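Local coordinates for Iron(III) ABC transporter, periplasmic iron-compound-binding protein (Vibrio cholerae, PDB 3TEF) that probably binds iron(III)-loaded catecholate siderophores in the periplasm and hands them to an ABC transporter for import, at residues S44-D47 / G48-D51; A64-L67 / F68-D71; K91-D94 / E95-I99. One frame throughout, in Å; residues are numbered along the deposited sequence.

Contact 1. Residues S44-D47 / G48-D51; sequences SKFD and GTPD
The F46 ring lies under the backbone of G48: G48 N stands 3.5 Å above the ring plane and over its centre, and G48 CA is on that same face, 3.9 Å from the ring centroid and 29° off the normal, a CH-pi contact. T49 N approaches the ring obliquely, at CD2. On the G48 face CE2 comes to 3.4 Å from G48 CA, and the ring packs there on the N and CA of a residue that carries no side chain. The torsion of F46 explains the approach: with CG anti to the backbone N (chi1 174°) the ring is carried under the turn that follows. That turn is a type I beta turn from F46 to T49, in the long loop between strand 42-43 and helix 72-77 of this solute-binding protein, on the surface of the chain. It is closed by T49 N donating to F46 O at 3.1 Å, a nearly straight bond at the hydrogen (163°) whose donor nevertheless sits above the carbonyl plane. T49 OG1 lies 2.9 Å from F46 O. A water bridges the two arms, accepting from F46 N and donating to T49 OG1 at 2.9 Å, so the hydroxyl is tied to the start of the turn as well as near its carbonyl. A second water donates to both D47 O and T49 O, linking the carbonyls of the second and fourth turn residues. Beyond the turn, the F46 side chain also touches L67 and I262 of helix 257-262, while T49 reaches K57 of the same loop.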
loop_
_atom_site.group_PDB
_atom_site.type_symbol
_atom_site.label_atom_id
_atom_site.label_comp_id
_atom_site.label_asym_id
_atom_site.label_seq_id
_atom_site.Cartn_x
_atom_site.Cartn_y
_atom_site.Cartn_z
ATOM N N SER A 44 -10.688 1.951 -11.789
ATOM C CA SER A 44 -10.698 3.322 -11.310
ATOM C C SER A 44 -9.632 4.108 -12.064
ATOM O O SER A 44 -8.717 3.532 -12.662
ATOM C CB SER A 44 -10.472 3.384 -9.795
ATOM O OG SER A 44 -9.349 2.613 -9.431
ATOM N N LYS A 45 -9.791 5.421 -12.043
ATOM C CA LYS A 45 -8.870 6.327 -12.694
ATOM C C LYS A 45 -8.328 7.263 -11.632
ATOM O O LYS A 45 -9.077 7.742 -10.771
ATOM C CB LYS A 45 -9.605 7.112 -13.778
ATOM C CG LYS A 45 -10.313 6.238 -14.798
ATOM C CD LYS A 45 -9.340 5.577 -15.781
ATOM C CE LYS A 45 -10.082 4.628 -16.713
ATOM N NZ LYS A 45 -9.218 4.227 -17.887
ATOM N N PHE A 46 -7.029 7.521 -11.703
ATOM C CA PHE A 46 -6.312 8.303 -10.711
ATOM C C PHE A 46 -5.135 8.977 -11.423
ATOM O O PHE A 46 -4.390 8.318 -12.155
ATOM C CB PHE A 46 -5.825 7.369 -9.601
ATOM C CG PHE A 46 -4.937 8.021 -8.577
ATOM C CD1 PHE A 46 -5.344 9.154 -7.893
ATOM C CD2 PHE A 46 -3.704 7.468 -8.271
ATOM C CE1 PHE A 46 -4.517 9.735 -6.925
ATOM C CE2 PHE A 46 -2.876 8.038 -7.307
ATOM C CZ PHE A 46 -3.280 9.174 -6.637
ATOM N N ASP A 47 -4.980 10.283 -11.218
ATOM C CA ASP A 47 -3.947 11.049 -11.910
ATOM C C ASP A 47 -2.544 10.537 -11.585
ATOM O O ASP A 47 -1.633 10.656 -12.407
ATOM C CB ASP A 47 -4.066 12.539 -11.574
ATOM C CG ASP A 47 -5.235 13.206 -12.286
ATOM O OD1 ASP A 47 -5.640 12.718 -13.367
ATOM O OD2 ASP A 47 -5.750 14.222 -11.765
ATOM N N GLY A 48 -2.405 9.940 -10.402
ATOM C CA GLY A 48 -1.136 9.433 -9.918
ATOM C C GLY A 48 -0.839 7.967 -10.196
ATOM O O GLY A 48 0.119 7.412 -9.648
ATOM N N THR A 49 -1.637 7.336 -11.049
ATOM C CA THR A 49 -1.391 5.941 -11.421
ATOM C C THR A 49 0.081 5.722 -11.821
ATOM O O THR A 49 0.640 6.516 -12.594
ATOM C CB THR A 49 -2.343 5.520 -12.548
ATOM O OG1 THR A 49 -3.680 5.470 -12.030
ATOM C CG2 THR A 49 -1.970 4.161 -13.110
ATOM N N PRO A 50 0.730 4.669 -11.272
ATOM C CA PRO A 50 2.158 4.445 -11.503
ATOM C C PRO A 50 2.438 3.958 -12.926
ATOM O O PRO A 50 1.579 3.346 -13.577
ATOM C CB PRO A 50 2.525 3.355 -10.486
ATOM C CG PRO A 50 1.231 2.594 -10.283
ATOM C CD PRO A 50 0.133 3.638 -10.388
ATOM N N ASP A 51 3.649 4.233 -13.399
ATOM C CA ASP A 51 4.030 3.831 -14.741
ATOM C C ASP A 51 3.748 2.371 -15.042
ATOM O O ASP A 51 3.295 2.060 -16.133
ATOM C CB ASP A 51 5.510 4.120 -14.998
ATOM C CG ASP A 51 5.767 5.571 -15.309
ATOM O OD1 ASP A 51 4.791 6.319 -15.524
ATOM O OD2 ASP A 51 6.959 5.957 -15.352
HETATM O O HOH W 1 -5.717 6.175 -13.939
HETATM O O HOH W 2 0.399 8.987 -13.433
#

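Contact 2. Residues A64-L67 / F68-D71; sequences AGSL and FEPD
The backbone doubles back on itself, the 64-67 and 68-71 runs pointing 169° apart and joined by a single beta bridge between G65 and P70. This is a short hairpin-like reversal in the loop leading to helix 72-77, and two bonds tie its arms: D71 N gives to A64 O at 2.8 Å, almost straight at the hydrogen (172°), and S66 N gives to E69 O at 3.0 Å. Both donors sit above the plane of the carbonyl they reach. G65 lies between these bonds with CA 3.4 Å from E69 O, and its backbone has a positive phi, a conformation suited to glycine.

At the bend S66 does the work. Its hydroxyl, folded back over its own backbone with chi1 at 70°, accepts from two successive amides, F68 N at 3.2 Å and E69 N at 2.9 Å. One oxygen thus holds both peptide N-H groups as the chain turns, an ST turn in which OG also takes the next amide. E69 CB packs beside the same oxygen, although its carboxylate leads away from the contact. L67 and F68 meet only lightly, and their side chains diverge: L67 lies against S44 and F46, whereas F68 reaches R88. P70 turns its ring to I25, I75 and S92. D71 closes the hairpin and, as N-cap of helix 72-77, accepts from T74 N through OD1, while its CB rests 3.8 Å from A64 C.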
loop_
_atom_site.group_PDB
_atom_site.type_symbol
_atom_site.label_atom_id
_atom_site.label_comp_id
_atom_site.label_asym_id
_atom_site.label_seq_id
_atom_site.Cartn_x
_atom_site.Cartn_y
_atom_site.Cartn_z
ATOM N N ALA A 64 -14.248 3.020 -13.645
ATOM C CA ALA A 64 -15.120 2.503 -12.600
ATOM C C ALA A 64 -15.226 3.498 -11.448
ATOM O O ALA A 64 -15.776 3.176 -10.380
ATOM C CB ALA A 64 -14.602 1.168 -12.111
ATOM N N GLY A 65 -14.703 4.703 -11.666
ATOM C CA GLY A 65 -14.742 5.760 -10.673
ATOM C C GLY A 65 -13.364 6.170 -10.197
ATOM O O GLY A 65 -12.376 5.917 -10.882
ATOM N N SER A 66 -13.304 6.822 -9.040
ATOM C CA SER A 66 -12.038 7.247 -8.458
ATOM C C SER A 66 -11.590 6.210 -7.445
ATOM O O SER A 66 -12.231 5.179 -7.310
ATOM C CB SER A 66 -12.187 8.602 -7.774
ATOM O OG SER A 66 -12.980 8.494 -6.597
ATOM N N LEU A 67 -10.483 6.475 -6.751
ATOM C CA LEU A 67 -10.016 5.565 -5.711
ATOM C C LEU A 67 -11.017 5.473 -4.575
ATOM O O LEU A 67 -11.077 4.461 -3.887
ATOM C CB LEU A 67 -8.668 6.010 -5.141
ATOM C CG LEU A 67 -7.479 6.111 -6.103
ATOM C CD1 LEU A 67 -6.209 6.403 -5.300
ATOM C CD2 LEU A 67 -7.305 4.848 -6.940
ATOM N N PHE A 68 -11.786 6.541 -4.378
ATOM C CA PHE A 68 -12.701 6.618 -3.232
ATOM C C PHE A 68 -14.168 6.384 -3.599
ATOM O O PHE A 68 -14.935 5.809 -2.807
ATOM C CB PHE A 68 -12.585 7.994 -2.564
ATOM C CG PHE A 68 -11.240 8.261 -1.951
ATOM C CD1 PHE A 68 -10.977 7.877 -0.649
ATOM C CD2 PHE A 68 -10.245 8.887 -2.680
ATOM C CE1 PHE A 68 -9.741 8.114 -0.082
ATOM C CE2 PHE A 68 -8.998 9.121 -2.120
ATOM C CZ PHE A 68 -8.750 8.748 -0.823
ATOM N N GLU A 69 -14.553 6.854 -4.783
ATOM C CA GLU A 69 -15.955 6.926 -5.193
ATOM C C GLU A 69 -16.233 6.126 -6.460
ATOM O O GLU A 69 -15.926 6.577 -7.570
ATOM C CB GLU A 69 -16.349 8.381 -5.450
ATOM C CG GLU A 69 -16.193 9.295 -4.253
ATOM C CD GLU A 69 -17.451 9.367 -3.412
ATOM O OE1 GLU A 69 -18.012 8.293 -3.078
ATOM O OE2 GLU A 69 -17.897 10.501 -3.106
ATOM N N PRO A 70 -16.836 4.946 -6.307
ATOM C CA PRO A 70 -17.167 4.113 -7.463
ATOM C C PRO A 70 -18.225 4.776 -8.339
ATOM O O PRO A 70 -19.100 5.488 -7.830
ATOM C CB PRO A 70 -17.739 2.833 -6.821
ATOM C CG PRO A 70 -17.191 2.831 -5.424
ATOM C CD PRO A 70 -17.197 4.285 -5.039
ATOM N N ASP A 71 -18.127 4.549 -9.642
ATOM C CA ASP A 71 -19.161 4.939 -10.589
ATOM C C ASP A 71 -20.107 3.750 -10.716
ATOM O O ASP A 71 -19.915 2.872 -11.552
ATOM C CB ASP A 71 -18.541 5.283 -11.944
ATOM C CG ASP A 71 -19.579 5.734 -12.963
ATOM O OD1 ASP A 71 -20.792 5.498 -12.740
ATOM O OD2 ASP A 71 -19.175 6.318 -13.988
#

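Contact 3. Residues K91-D94 / E95-I99; sequences KSYD and ELSKI
This is a local contact along the first turns of helix 93-99, the helix of the beta-alpha-beta unit formed by strand 82-85, this helix and strand 102-104, where residues 91-92 lead in as a 3-10 segment. Its frame is the pair of i to i+4 backbone bonds: L96 N gives to S92 O at 3.0 Å, nearly along the C=O axis, and S97 N gives to Y93 O at 2.8 Å, tilted somewhat from that carbonyl's plane. The side chains add contacts three and four residues apart, and one between neighbours. Y93, with CG opposite its backbone N (chi1 -178°), brings one ring face against S97 CB, CE2 being the nearest ring atom; its hydroxyl hydrogen-bonds to T102 O, and its ring meets that of H8. S97 folds its hydroxyl back over its own backbone and donates to D94 O from above the carbonyl plane, so that this carbonyl is gripped by a side chain one turn on. L96 leans its CG on S92 O and is buried against F72, I75 and P70.

On the exposed side, E95 N donates a weak bond to D94 OD1, bent at 131°. The D94 and E95 carboxylates are turned 80° apart, with OD2 and OE2 4.7 Å from each other, an arrangement of like charges that the nearby lysine probably eases. E95 bends at chi2 to meet K98, whose NZ forms a salt bridge with OE1 at 3.0 Å, reached from above the carboxylate plane.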
loop_
_atom_site.group_PDB
_atom_site.type_symbol
_atom_site.label_atom_id
_atom_site.label_comp_id
_atom_site.label_asym_id
_atom_site.label_seq_id
_atom_site.Cartn_x
_atom_site.Cartn_y
_atom_site.Cartn_z
ATOM N N LYS A 91 -16.088 2.179 2.023
ATOM C CA LYS A 91 -17.375 2.654 2.535
ATOM C C LYS A 91 -18.487 2.347 1.543
ATOM O O LYS A 91 -19.672 2.384 1.893
ATOM C CB LYS A 91 -17.350 4.150 2.865
ATOM C CG LYS A 91 -16.354 4.541 3.952
ATOM C CD LYS A 91 -16.527 6.004 4.379
ATOM C CE LYS A 91 -16.597 6.963 3.185
ATOM N NZ LYS A 91 -15.327 7.029 2.369
ATOM N N SER A 92 -18.106 2.041 0.300
ATOM C CA SER A 92 -19.088 1.780 -0.744
ATOM C C SER A 92 -19.317 0.305 -0.959
ATOM O O SER A 92 -20.029 -0.087 -1.875
ATOM C CB SER A 92 -18.667 2.422 -2.072
ATOM O OG SER A 92 -18.777 3.832 -2.013
ATOM N N TYR A 93 -18.691 -0.517 -0.127
ATOM C CA TYR A 93 -18.805 -1.962 -0.272
ATOM C C TYR A 93 -20.239 -2.485 -0.309
ATOM O O TYR A 93 -20.559 -3.367 -1.107
ATOM C CB TYR A 93 -18.053 -2.663 0.852
ATOM C CG TYR A 93 -18.092 -4.166 0.740
ATOM C CD1 TYR A 93 -17.167 -4.846 -0.034
ATOM C CD2 TYR A 93 -19.052 -4.906 1.426
ATOM C CE1 TYR A 93 -17.186 -6.228 -0.132
ATOM C CE2 TYR A 93 -19.084 -6.294 1.330
ATOM C CZ TYR A 93 -18.152 -6.942 0.558
ATOM O OH TYR A 93 -18.163 -8.310 0.444
ATOM N N ASP A 94 -21.094 -1.973 0.574
ATOM C CA ASP A 94 -22.441 -2.516 0.670
ATOM C C ASP A 94 -23.174 -2.320 -0.647
ATOM O O ASP A 94 -23.867 -3.230 -1.115
ATOM C CB ASP A 94 -23.225 -1.902 1.837
ATOM C CG ASP A 94 -23.258 -0.384 1.787
ATOM O OD1 ASP A 94 -22.355 0.236 1.165
ATOM O OD2 ASP A 94 -24.186 0.199 2.369
ATOM N N GLU A 95 -22.991 -1.144 -1.247
ATOM C CA GLU A 95 -23.616 -0.830 -2.526
ATOM C C GLU A 95 -23.041 -1.671 -3.664
ATOM O O GLU A 95 -23.785 -2.180 -4.509
ATOM C CB GLU A 95 -23.497 0.666 -2.835
ATOM C CG GLU A 95 -24.347 1.532 -1.931
ATOM C CD GLU A 95 -25.818 1.396 -2.254
ATOM O OE1 GLU A 95 -26.132 1.114 -3.431
ATOM O OE2 GLU A 95 -26.659 1.559 -1.339
ATOM N N LEU A 96 -21.719 -1.832 -3.678
ATOM C CA LEU A 96 -21.084 -2.618 -4.733
ATOM C C LEU A 96 -21.482 -4.090 -4.602
ATOM O O LEU A 96 -21.645 -4.787 -5.600
ATOM C CB LEU A 96 -19.559 -2.468 -4.681
ATOM C CG LEU A 96 -18.954 -1.096 -4.998
ATOM C CD1 LEU A 96 -17.460 -1.072 -4.621
ATOM C CD2 LEU A 96 -19.138 -0.699 -6.484
ATOM N N SER A 97 -21.661 -4.560 -3.362
ATOM C CA SER A 97 -21.944 -5.978 -3.151
ATOM C C SER A 97 -23.296 -6.376 -3.758
ATOM O O SER A 97 -23.532 -7.549 -4.049
ATOM C CB SER A 97 -21.865 -6.363 -1.659
ATOM O OG SER A 97 -22.874 -5.709 -0.895
ATOM N N LYS A 98 -24.168 -5.396 -3.973
ATOM C CA LYS A 98 -25.451 -5.668 -4.610
ATOM C C LYS A 98 -25.279 -5.997 -6.080
ATOM O O LYS A 98 -26.048 -6.782 -6.645
ATOM C CB LYS A 98 -26.396 -4.473 -4.465
ATOM C CG LYS A 98 -26.887 -4.266 -3.052
ATOM C CD LYS A 98 -27.955 -3.186 -3.025
ATOM C CE LYS A 98 -27.404 -1.859 -3.518
ATOM N NZ LYS A 98 -28.455 -0.796 -3.488
ATOM N N ILE A 99 -24.265 -5.391 -6.698
ATOM C CA ILE A 99 -24.079 -5.464 -8.140
ATOM C C ILE A 99 -23.418 -6.768 -8.543
ATOM O O ILE A 99 -23.806 -7.390 -9.536
ATOM C CB ILE A 99 -23.222 -4.275 -8.655
ATOM C CG1 ILE A 99 -23.952 -2.953 -8.410
ATOM C CG2 ILE A 99 -22.894 -4.431 -10.147
ATOM C CD1 ILE A 99 -23.158 -1.735 -8.852
#

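Overall arrangement
The three contacts follow one another along the chain in one lobe, and contact 2 is the middle member. Its centre is about 12 Å from those of contacts 1 and 3, which are about 22 Å apart between centres and about 10 Å between nearest atoms. Contacts 1 and 2 touch through a probable backbone hydrogen bond from K45 N to G65 O, 2.9 Å, and through F46 CG against L67 CD1, 3.9 Å. Contact 3 meets contact 2 through P70: its CD lies 3.4 Å from S92 OG, and its CB 3.8 Å from L96 CD2.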